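Local coordinates for 33 kDa chaperonin (Thermotoga maritima, PDB 1VQ0), which probably serves as a redox-regulated molecular chaperone that keeps thermally unfolding and oxidatively damaged proteins from aggregating irreversibly, at residues A[181-186]-A[224-229]. Numbering follows the deposited sequence.
Sequences GGFAVQ and ERIFGE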
loop_
_atom_site.group_PDB
_atom_site.type_symbol
_atom_site.label_atom_id
_atom_site.label_comp_id
_atom_site.label_asym_id
_atom_site.label_seq_id
_atom_site.Cartn_x
_atom_site.Cartn_y
_atom_site.Cartn_z
ATOM N N GLY A 181 18.437 8.104 19.415
ATOM C CA GLY A 181 17.544 7.314 20.226
ATOM C C GLY A 181 16.109 7.747 20.147
ATOM O O GLY A 181 15.757 8.718 19.486
ATOM N N GLY A 182 15.252 6.963 20.787
ATOM C CA GLY A 182 13.868 7.373 20.884
ATOM C C GLY A 182 12.995 6.364 21.562
ATOM O O GLY A 182 13.462 5.335 22.062
ATOM N N PHE A 183 11.711 6.664 21.604
ATOM C CA PHE A 183 10.778 5.670 22.149
ATOM C C PHE A 183 9.506 5.628 21.354
ATOM O O PHE A 183 9.211 6.562 20.583
ATOM C CB PHE A 183 10.474 5.949 23.623
ATOM C CG PHE A 183 9.880 7.299 23.880
ATOM C CD1 PHE A 183 8.530 7.543 23.650
ATOM C CD2 PHE A 183 10.681 8.325 24.408
ATOM C CE1 PHE A 183 7.996 8.815 23.906
ATOM C CE2 PHE A 183 10.189 9.574 24.625
ATOM C CZ PHE A 183 8.823 9.831 24.401
ATOM N N ALA A 184 8.769 4.543 21.567
ATOM C CA ALA A 184 7.437 4.291 21.008
ATOM C C ALA A 184 6.519 3.782 22.110
ATOM O O ALA A 184 6.878 2.867 22.863
ATOM C CB ALA A 184 7.489 3.282 19.816
ATOM N N VAL A 185 5.340 4.400 22.223
ATOM C CA VAL A 185 4.263 3.904 23.106
ATOM C C VAL A 185 3.005 3.705 22.236
ATOM O O VAL A 185 2.631 4.613 21.486
ATOM C CB VAL A 185 3.999 4.855 24.327
ATOM C CG1 VAL A 185 2.972 4.286 25.294
ATOM C CG2 VAL A 185 5.280 5.099 25.121
ATOM N N GLN A 186 2.402 2.506 22.343
ATOM C CA GLN A 186 1.310 2.035 21.484
ATOM C C GLN A 186 0.225 1.338 22.249
ATOM O O GLN A 186 0.474 0.493 23.130
ATOM C CB GLN A 186 1.862 1.095 20.407
ATOM C CG GLN A 186 2.946 1.762 19.539
ATOM C CD GLN A 186 3.355 1.012 18.238
ATOM O OE1 GLN A 186 4.000 -0.026 18.288
ATOM N NE2 GLN A 186 3.029 1.607 17.072
ATOM N N GLU A 224 9.461 5.629 33.289
ATOM C CA GLU A 224 8.756 5.935 34.550
ATOM C C GLU A 224 7.988 7.239 34.430
ATOM O O GLU A 224 6.825 7.322 34.798
ATOM C CB GLU A 224 9.700 6.007 35.749
ATOM C CG GLU A 224 9.019 6.648 36.947
ATOM C CD GLU A 224 9.832 6.608 38.209
ATOM O OE1 GLU A 224 11.042 6.279 38.132
ATOM O OE2 GLU A 224 9.204 6.905 39.266
ATOM N N ARG A 225 8.667 8.231 33.881
ATOM C CA ARG A 225 8.045 9.503 33.524
ATOM C C ARG A 225 6.840 9.377 32.593
ATOM O O ARG A 225 5.818 10.010 32.861
ATOM C CB ARG A 225 9.070 10.427 32.893
ATOM C CG ARG A 225 10.235 10.780 33.803
ATOM C CD ARG A 225 10.594 12.215 33.758
ATOM N NE ARG A 225 11.996 12.412 33.423
ATOM C CZ ARG A 225 12.460 13.509 32.837
ATOM N NH1 ARG A 225 11.630 14.508 32.512
ATOM N NH2 ARG A 225 13.758 13.619 32.568
ATOM N N ILE A 226 6.945 8.590 31.512
ATOM C CA ILE A 226 5.763 8.326 30.672
ATOM C C ILE A 226 4.536 7.704 31.411
ATOM O O ILE A 226 3.394 8.151 31.228
ATOM C CB ILE A 226 6.132 7.452 29.468
ATOM C CG1 ILE A 226 7.042 8.239 28.498
ATOM C CG2 ILE A 226 4.866 7.022 28.726
ATOM C CD1 ILE A 226 7.805 7.413 27.495
ATOM N N PHE A 227 4.764 6.665 32.210
ATOM C CA PHE A 227 3.666 5.855 32.711
ATOM C C PHE A 227 3.184 6.270 34.063
ATOM O O PHE A 227 2.214 5.696 34.569
ATOM C CB PHE A 227 4.064 4.379 32.705
ATOM C CG PHE A 227 4.141 3.828 31.346
ATOM C CD1 PHE A 227 2.974 3.609 30.619
ATOM C CD2 PHE A 227 5.373 3.644 30.718
ATOM C CE1 PHE A 227 3.032 3.156 29.323
ATOM C CE2 PHE A 227 5.445 3.164 29.439
ATOM C CZ PHE A 227 4.277 2.926 28.725
ATOM N N GLY A 228 3.865 7.251 34.662
ATOM C CA GLY A 228 3.467 7.784 35.997
ATOM C C GLY A 228 3.923 6.940 37.169
ATOM O O GLY A 228 3.896 7.400 38.258
ATOM N N GLU A 229 4.345 5.709 36.897
ATOM C CA GLU A 229 4.960 4.780 37.830
ATOM C C GLU A 229 6.115 4.068 37.099
ATOM O O GLU A 229 6.207 4.141 35.877
ATOM C CB GLU A 229 3.926 3.753 38.286
ATOM C CG GLU A 229 3.500 2.784 37.196
ATOM C CD GLU A 229 2.041 2.391 37.263
ATOM O OE1 GLU A 229 1.185 3.209 36.835
ATOM O OE2 GLU A 229 1.777 1.259 37.721
#
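The two phenylalanine rings, one from each segment, are both met on a face by Ile226. Its CD1 methyl sits over the middle of the Phe183 ring, 3.9 Å from the centroid and 11° off the normal, a CH-pi contact; its CG2 methyl lies above the centre of the neighbouring Phe227 ring. Val185 reaches that second ring obliquely, with CG1 3.9 Å from Phe227 CZ, while its other methyl, CG2, passes Ile226 CG2 at 4.1 Å. With CG1 anti to the backbone N (chi1 -175°), that methyl points to Phe227 and CG2, beside the N, to Ile226. Branching at CB suits the extended backbone and gives valine a methyl for each partner. Isoleucine suits the helix because one arm is long enough to reach the Phe183 ring while the branch at CB covers Phe227. Replacing Phe183 with an alanine would probably leave Ile226 CD1 without the flat surface it rests on and open a gap between strand and helix. Between the two segments the contact is wholly apolar, and all four residues are buried. Ile204 of helix 194-205 touches Phe183, Val185 and Ile226, and Val24 of the adjoining strand 24-30 meets Val185 and Phe227. Helix 219-227 ends at Phe227, and the next residue, Gly228, takes positive phi (81°), a conformation most easily adopted without a side chain. The arrangement is typical of a helix packed on the face of a largely antiparallel sheet: Phe183 and Val185, two apart on strand 176-187, present the same strand face to helix 219-227, joining it to the large mixed sheet of Hsp33.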